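Local coordinates for protein Plm1 (Streptomyces sp. HK803, PDB 4HXY) that probably reduces the beta-keto group of a polyketide intermediate with NADPH, as the ketoreductase domain of the first module of phoslactomycin biosynthesis, at residues 194-199 with 218-223; 189-194 with 271-276. All coordinates share one frame; numbering follows the deposited sequence. Where two conformers were deposited one is given.

Interaction 1 of 2, residues 194-199 with 218-223. With NDP (NADPH dihydro-nicotinamide-adenine-dinucleotide phosphate), chain C.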
loop_
_atom_site.group_PDB
_atom_site.type_symbol
_atom_site.label_atom_id
_atom_site.label_comp_id
_atom_site.label_asym_id
_atom_site.label_seq_id
_atom_site.Cartn_x
_atom_site.Cartn_y
_atom_site.Cartn_z
ATOM N N GLY A 194 1.102 14.923 8.781
ATOM C CA GLY A 194 -0.273 14.777 9.208
ATOM C C GLY A 194 -0.433 14.882 10.723
ATOM O O GLY A 194 -1.357 14.317 11.286
ATOM N N GLY A 195 0.480 15.601 11.367
ATOM C CA GLY A 195 0.618 15.584 12.829
ATOM C C GLY A 195 -0.531 16.244 13.580
ATOM O O GLY A 195 -0.745 15.941 14.738
ATOM N N THR A 196 -1.287 17.113 12.908
ATOM C CA THR A 196 -2.463 17.750 13.517
ATOM C C THR A 196 -3.751 16.982 13.209
ATOM O O THR A 196 -4.827 17.346 13.689
ATOM C CB THR A 196 -2.622 19.185 13.030
ATOM O OG1 THR A 196 -2.553 19.217 11.598
ATOM C CG2 THR A 196 -1.506 20.104 13.609
ATOM N N GLY A 197 -3.636 15.926 12.407
ATOM C CA GLY A 197 -4.721 14.989 12.159
ATOM C C GLY A 197 -4.997 14.051 13.310
ATOM O O GLY A 197 -4.388 14.161 14.385
ATOM N N GLY A 198 -5.918 13.113 13.095
ATOM C CA GLY A 198 -6.373 12.228 14.144
ATOM C C GLY A 198 -5.269 11.322 14.649
ATOM O O GLY A 198 -4.887 11.384 15.815
ATOM N N LEU A 199 -4.740 10.490 13.752
ATOM C CA LEU A 199 -3.733 9.514 14.158
ATOM C C LEU A 199 -2.428 10.210 14.506
ATOM O O LEU A 199 -1.773 9.832 15.500
ATOM C CB LEU A 199 -3.515 8.443 13.094
ATOM C CG LEU A 199 -4.441 7.223 13.187
ATOM C CD1 LEU A 199 -5.928 7.582 13.266
ATOM C CD2 LEU A 199 -4.151 6.261 12.032
ATOM N N LEU A 218 4.812 18.918 14.307
ATOM C CA LEU A 218 3.580 18.430 13.696
ATOM C C LEU A 218 3.442 19.155 12.369
ATOM O O LEU A 218 3.348 20.391 12.327
ATOM C CB LEU A 218 2.379 18.716 14.571
ATOM C CG LEU A 218 2.410 18.250 16.019
ATOM C CD1 LEU A 218 1.090 18.627 16.650
ATOM C CD2 LEU A 218 2.683 16.738 16.166
ATOM N N LEU A 219 3.488 18.406 11.280
ATOM C CA LEU A 219 3.482 19.006 9.933
ATOM C C LEU A 219 2.183 18.688 9.202
ATOM O O LEU A 219 1.758 17.533 9.134
ATOM C CB LEU A 219 4.672 18.471 9.131
ATOM C CG LEU A 219 4.900 19.022 7.722
ATOM C CD1 LEU A 219 6.378 18.975 7.348
ATOM C CD2 LEU A 219 4.081 18.216 6.714
ATOM N N SER A 220 1.566 19.723 8.637
ATOM C CA SER A 220 0.325 19.567 7.861
ATOM C C SER A 220 0.178 20.839 7.055
ATOM O O SER A 220 0.896 21.800 7.306
ATOM C CB SER A 220 -0.866 19.320 8.751
ATOM O OG SER A 220 -1.198 20.462 9.542
ATOM N N ARG A 221 -0.702 20.857 6.059
ATOM C CA ARG A 221 -0.873 22.092 5.290
ATOM C C ARG A 221 -1.451 23.211 6.155
ATOM O O ARG A 221 -1.125 24.380 5.951
ATOM C CB ARG A 221 -1.747 21.862 4.077
ATOM C CG ARG A 221 -1.093 20.974 3.042
ATOM C CD ARG A 221 -2.083 20.370 2.069
ATOM N NE ARG A 221 -3.140 19.619 2.715
ATOM C CZ ARG A 221 -4.125 19.019 2.048
ATOM N NH1 ARG A 221 -4.157 19.074 0.720
ATOM N NH2 ARG A 221 -5.082 18.384 2.696
ATOM N N GLN A 222 -2.290 22.859 7.109
ATOM C CA GLN A 222 -2.913 23.856 7.980
ATOM C C GLN A 222 -1.995 24.295 9.103
ATOM O O GLN A 222 -2.076 25.440 9.553
ATOM C CB GLN A 222 -4.213 23.349 8.554
ATOM C CG GLN A 222 -5.339 23.313 7.536
ATOM C CD GLN A 222 -6.547 22.627 8.069
ATOM O OE1 GLN A 222 -7.483 23.268 8.563
ATOM N NE2 GLN A 222 -6.525 21.290 8.034
ATOM N N GLY A 223 -1.146 23.395 9.581
ATOM C CA GLY A 223 -0.196 23.760 10.632
ATOM C C GLY A 223 -0.940 24.194 11.880
ATOM O O GLY A 223 -1.906 23.561 12.307
HETATM P PA NDP C . -6.712 12.763 9.090
HETATM O O1A NDP C . -7.260 13.157 10.420
HETATM O O2A NDP C . -7.395 13.273 7.857
HETATM O O5B NDP C . -5.172 13.177 9.017
HETATM C C5B NDP C . -4.530 13.316 7.766
HETATM C C4B NDP C . -3.523 14.423 7.878
HETATM O O4B NDP C . -2.814 14.565 6.664
HETATM C C3B NDP C . -4.150 15.771 8.142
HETATM O O3B NDP C . -3.438 16.372 9.241
HETATM C C2B NDP C . -3.939 16.565 6.872
HETATM O O2B NDP C . -3.849 17.911 7.291
HETATM C C1B NDP C . -2.639 15.937 6.379
HETATM N N9A NDP C . -2.308 16.144 4.975
HETATM C C8A NDP C . -3.043 15.797 3.862
HETATM N N7A NDP C . -2.375 16.192 2.757
HETATM C C5A NDP C . -1.195 16.771 3.152
HETATM C C6A NDP C . -0.129 17.334 2.471
HETATM N N6A NDP C . -0.046 17.421 1.147
HETATM N N1A NDP C . 0.917 17.854 3.213
HETATM C C2A NDP C . 0.916 17.780 4.601
HETATM N N3A NDP C . -0.136 17.231 5.288
HETATM C C4A NDP C . -1.164 16.730 4.552
HETATM O O3 NDP C . -6.658 11.160 8.941
HETATM P PN NDP C . -6.216 10.086 10.019
HETATM O O1N NDP C . -7.356 9.154 10.173
HETATM O O2N NDP C . -5.600 10.663 11.230
HETATM O O5D NDP C . -5.159 9.195 9.217
HETATM C C5D NDP C . -3.807 9.559 9.121
HETATM C C4D NDP C . -3.077 8.480 8.338
HETATM O O4D NDP C . -3.394 7.195 8.845
HETATM C C3D NDP C . -3.474 8.469 6.880
HETATM O O3D NDP C . -2.327 8.395 6.090
HETATM C C2D NDP C . -4.296 7.208 6.708
HETATM O O2D NDP C . -4.221 6.666 5.406
HETATM C C1D NDP C . -3.735 6.314 7.795
HETATM N N1N NDP C . -4.730 5.350 8.283
HETATM C C2N NDP C . -5.786 5.760 9.046
HETATM C C3N NDP C . -6.831 4.901 9.391
HETATM C C7N NDP C . -7.932 5.328 10.281
HETATM O O7N NDP C . -8.771 4.326 10.716
HETATM N N7N NDP C . -8.183 6.578 10.640
HETATM C C4N NDP C . -6.620 3.425 9.189
HETATM C C5N NDP C . -5.429 3.082 8.357
HETATM C C6N NDP C . -4.528 4.042 7.960
HETATM P P2B NDP C . -3.959 19.153 6.290
HETATM O O1X NDP C . -3.985 20.362 7.197
HETATM O O2X NDP C . -5.232 19.056 5.438
HETATM O O3X NDP C . -2.812 19.166 5.366
#
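T196 and S220 meet hydroxyl to hydroxyl, OG1 of T196 lying 2.8 Å from OG of S220, while G195 N donates to L219 O at 3.2 Å from above the carbonyl plane. G194 N adds a weak bond to the same oxygen. L218 lays its isobutyl group alongside the backbone of G195, where a side chain on G195 would collide with L218 CA; glycine suits G194 too, with its positive phi (62°) and the ribose carbon C4B of NADPH packed on its CA.

As in the glycine-rich turn of Rossmann-type sites, G194 to G197 lead into helix 198-210, whose first amides, G198 and L199, donate almost straight to the pyrophosphate, L199 N to O2N at 2.7 Å. From 218-223, R221 holds the 2'-phosphate by its backbone N and by NE, both on O3X, and by NH2 on O2X, while its guanidinium lies flat over N7A of the adenine. Q222 grips O1X with its N and NE2.

Behind them, S220 OG accepts from G223 N at 2.9 Å, an ST motif that ties down the turn carrying R221 and Q222. Five N-H donors around one phosphate, two from the cationic arginine side chain, are consistent with a preference for NADPH over NADH.

Interaction 2 of 2, residues 189-194 with 271-276. With NDP (NADPH dihydro-nicotinamide-adenine-dinucleotide phosphate), chain C.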
loop_
_atom_site.group_PDB
_atom_site.type_symbol
_atom_site.label_atom_id
_atom_site.label_comp_id
_atom_site.label_asym_id
_atom_site.label_seq_id
_atom_site.Cartn_x
_atom_site.Cartn_y
_atom_site.Cartn_z
ATOM N N THR A 189 14.736 15.374 17.337
ATOM C CA THR A 189 13.580 15.962 16.661
ATOM C C THR A 189 12.737 14.877 15.987
ATOM O O THR A 189 13.252 14.105 15.159
ATOM C CB THR A 189 14.038 16.987 15.635
ATOM O OG1 THR A 189 14.725 18.044 16.338
ATOM C CG2 THR A 189 12.877 17.573 14.868
ATOM N N VAL A 190 11.459 14.839 16.364
ATOM C CA VAL A 190 10.486 13.887 15.832
ATOM C C VAL A 190 9.555 14.678 14.924
ATOM O O VAL A 190 8.929 15.645 15.371
ATOM C CB VAL A 190 9.695 13.228 16.968
ATOM C CG1 VAL A 190 8.684 12.222 16.431
ATOM C CG2 VAL A 190 10.648 12.514 17.915
ATOM N N LEU A 191 9.500 14.288 13.649
ATOM C CA LEU A 191 8.657 14.938 12.649
ATOM C C LEU A 191 7.458 14.038 12.358
ATOM O O LEU A 191 7.625 12.915 11.916
ATOM C CB LEU A 191 9.459 15.209 11.377
ATOM C CG LEU A 191 8.701 15.777 10.178
ATOM C CD1 LEU A 191 8.180 17.172 10.536
ATOM C CD2 LEU A 191 9.610 15.798 8.944
ATOM N N ILE A 192 6.258 14.548 12.594
ATOM C CA ILE A 192 5.048 13.783 12.380
ATOM C C ILE A 192 4.246 14.466 11.272
ATOM O O ILE A 192 3.666 15.532 11.477
ATOM C CB ILE A 192 4.220 13.636 13.672
ATOM C CG1 ILE A 192 5.062 13.026 14.806
ATOM C CG2 ILE A 192 2.961 12.802 13.396
ATOM C CD1 ILE A 192 4.384 13.024 16.187
ATOM N N THR A 193 4.254 13.880 10.082
ATOM C CA THR A 193 3.494 14.470 8.976
ATOM C C THR A 193 2.040 14.059 9.177
ATOM O O THR A 193 1.753 12.989 9.710
ATOM C CB THR A 193 4.011 14.034 7.583
ATOM O OG1 THR A 193 3.619 12.672 7.361
ATOM C CG2 THR A 193 5.563 14.232 7.452
ATOM N N GLY A 194 1.102 14.923 8.781
ATOM C CA GLY A 194 -0.273 14.777 9.208
ATOM C C GLY A 194 -0.433 14.882 10.723
ATOM O O GLY A 194 -1.357 14.317 11.286
ATOM N N ARG A 271 15.437 13.181 13.478
ATOM C CA ARG A 271 15.923 11.821 13.757
ATOM C C ARG A 271 14.862 10.739 13.566
ATOM O O ARG A 271 15.205 9.597 13.320
ATOM C CB ARG A 271 16.487 11.727 15.187
ATOM C CG ARG A 271 17.623 12.720 15.490
ATOM C CD ARG A 271 18.769 12.569 14.513
ATOM N NE ARG A 271 19.323 11.211 14.557
ATOM C CZ ARG A 271 19.766 10.525 13.503
ATOM N NH1 ARG A 271 19.720 11.038 12.275
ATOM N NH2 ARG A 271 20.245 9.302 13.682
ATOM N N THR A 272 13.583 11.101 13.677
ATOM C CA THR A 272 12.473 10.159 13.485
ATOM C C THR A 272 11.425 10.828 12.618
ATOM O O THR A 272 11.124 12.019 12.786
ATOM C CB THR A 272 11.846 9.706 14.823
ATOM O OG1 THR A 272 12.758 8.853 15.522
ATOM C CG2 THR A 272 10.508 8.954 14.614
ATOM N N VAL A 273 10.891 10.058 11.677
ATOM C CA VAL A 273 9.739 10.477 10.901
ATOM C C VAL A 273 8.598 9.502 11.124
ATOM O O VAL A 273 8.784 8.291 11.026
ATOM C CB VAL A 273 10.057 10.488 9.415
ATOM C CG1 VAL A 273 8.767 10.688 8.618
ATOM C CG2 VAL A 273 11.079 11.579 9.101
ATOM N N VAL A 274 7.414 10.036 11.400
ATOM C CA VAL A 274 6.187 9.257 11.354
ATOM C C VAL A 274 5.333 9.911 10.276
ATOM O O VAL A 274 4.986 11.083 10.385
ATOM C CB VAL A 274 5.424 9.256 12.677
ATOM C CG1 VAL A 274 4.118 8.441 12.517
ATOM C CG2 VAL A 274 6.295 8.660 13.775
ATOM N N HIS A 275 5.052 9.171 9.210
ATOM C CA HIS A 275 4.370 9.743 8.051
ATOM C C HIS A 275 2.906 9.347 8.070
ATOM O O HIS A 275 2.553 8.245 7.655
ATOM C CB HIS A 275 5.061 9.276 6.773
ATOM C CG HIS A 275 4.465 9.789 5.499
ATOM N ND1 HIS A 275 4.240 11.132 5.260
ATOM C CD2 HIS A 275 4.138 9.140 4.355
ATOM C CE1 HIS A 275 3.754 11.276 4.036
ATOM N NE2 HIS A 275 3.717 10.087 3.449
ATOM N N ALA A 276 2.062 10.263 8.546
ATOM C CA ALA A 276 0.616 10.057 8.595
ATOM C C ALA A 276 -0.159 10.994 7.668
ATOM O O ALA A 276 -1.394 10.956 7.653
ATOM C CB ALA A 276 0.120 10.174 10.007
HETATM P PA NDP C . -6.712 12.763 9.090
HETATM O O1A NDP C . -7.260 13.157 10.420
HETATM O O2A NDP C . -7.395 13.273 7.857
HETATM O O5B NDP C . -5.172 13.177 9.017
HETATM C C5B NDP C . -4.530 13.316 7.766
HETATM C C4B NDP C . -3.523 14.423 7.878
HETATM O O4B NDP C . -2.814 14.565 6.664
HETATM C C3B NDP C . -4.150 15.771 8.142
HETATM O O3B NDP C . -3.438 16.372 9.241
HETATM C C2B NDP C . -3.939 16.565 6.872
HETATM O O2B NDP C . -3.849 17.911 7.291
HETATM C C1B NDP C . -2.639 15.937 6.379
HETATM N N9A NDP C . -2.308 16.144 4.975
HETATM C C8A NDP C . -3.043 15.797 3.862
HETATM N N7A NDP C . -2.375 16.192 2.757
HETATM C C5A NDP C . -1.195 16.771 3.152
HETATM C C6A NDP C . -0.129 17.334 2.471
HETATM N N6A NDP C . -0.046 17.421 1.147
HETATM N N1A NDP C . 0.917 17.854 3.213
HETATM C C2A NDP C . 0.916 17.780 4.601
HETATM N N3A NDP C . -0.136 17.231 5.288
HETATM C C4A NDP C . -1.164 16.730 4.552
HETATM O O3 NDP C . -6.658 11.160 8.941
HETATM P PN NDP C . -6.216 10.086 10.019
HETATM O O1N NDP C . -7.356 9.154 10.173
HETATM O O2N NDP C . -5.600 10.663 11.230
HETATM O O5D NDP C . -5.159 9.195 9.217
HETATM C C5D NDP C . -3.807 9.559 9.121
HETATM C C4D NDP C . -3.077 8.480 8.338
HETATM O O4D NDP C . -3.394 7.195 8.845
HETATM C C3D NDP C . -3.474 8.469 6.880
HETATM O O3D NDP C . -2.327 8.395 6.090
HETATM C C2D NDP C . -4.296 7.208 6.708
HETATM O O2D NDP C . -4.221 6.666 5.406
HETATM C C1D NDP C . -3.735 6.314 7.795
HETATM N N1N NDP C . -4.730 5.350 8.283
HETATM C C2N NDP C . -5.786 5.760 9.046
HETATM C C3N NDP C . -6.831 4.901 9.391
HETATM C C7N NDP C . -7.932 5.328 10.281
HETATM O O7N NDP C . -8.771 4.326 10.716
HETATM N N7N NDP C . -8.183 6.578 10.640
HETATM C C4N NDP C . -6.620 3.425 9.189
HETATM C C5N NDP C . -5.429 3.082 8.357
HETATM C C6N NDP C . -4.528 4.042 7.960
HETATM P P2B NDP C . -3.959 19.153 6.290
HETATM O O1X NDP C . -3.985 20.362 7.197
HETATM O O2X NDP C . -5.232 19.056 5.438
HETATM O O3X NDP C . -2.812 19.166 5.366
#
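V190 pairs with T272, L191 with V273, I192 with V274 and T193 with H275, which makes strands 189-193 and 271-275 parallel neighbours in the Rossmann-type sheet of the ketoreductase domain. Their axes approach to 4.8 Å with only 13° between their directions.

Backbone bonds do most of the joining. L191 N donates to T272 O at 2.9 Å with an N-H...O angle of 179°, and L191 O receives V274 N in return; T193 N then reaches V274 O, and A276 N closes the row on T193 O. At the other end T189 O accepts from R271 N and, weakly, from T272 N. Between these bonds, CA-H...O contacts run from V273 to L191 O and from I192 to V274 O.

Apolar packing across the pair is light, as side chains on neighbouring parallel strands point the same way rather than interlock. CG1 of V190 rests 4.2 Å from CG2 of T272 on one face, and I192 and V274 follow on that face. Beta-branched valine, isoleucine and threonine suit such extended backbone. On the opposite face CD2 of L191 comes 4.5 Å from CG2 of V273, and helix 290-310 packs there through L307, which touches L191, T193 and H275.

At the cofactor end the backbone meets NADPH: A276 O accepts from the ribose hydroxyl O3D, and glycine suits position 194 because a side chain there would run into A276 C. The polar side-chain pair here is T193 with H275, whose ring is held at both nitrogens, NE2 by K300 O and ND1 by T193. Threonine brings a hydroxyl to that ring: with OG1 between its own backbone N and carbonyl carbon (chi1 74°), it sits at the ring edge, 2.7 Å from H275 ND1.

In the fold
Interactions 1 and 2 lie about 10 Å apart, centre to centre, and share G194, where strand 189-193 gives way to the glycine-rich turn leading into helix 198-210. Along the chain strand 189-193 comes first, then that turn and helix, then strand 215-220, and much later strand 270-275; in the sheet, strand 189-193 runs between the other two. The contacts join directly where L219 N probably bonds to I192 O at 2.9 Å and L218 packs on I192. Both open at the same C-terminal edge of the parallel strands, so one NADPH spans them: interaction 1 takes its phosphates, and interaction 2 meets the nicotinamide-side ribose.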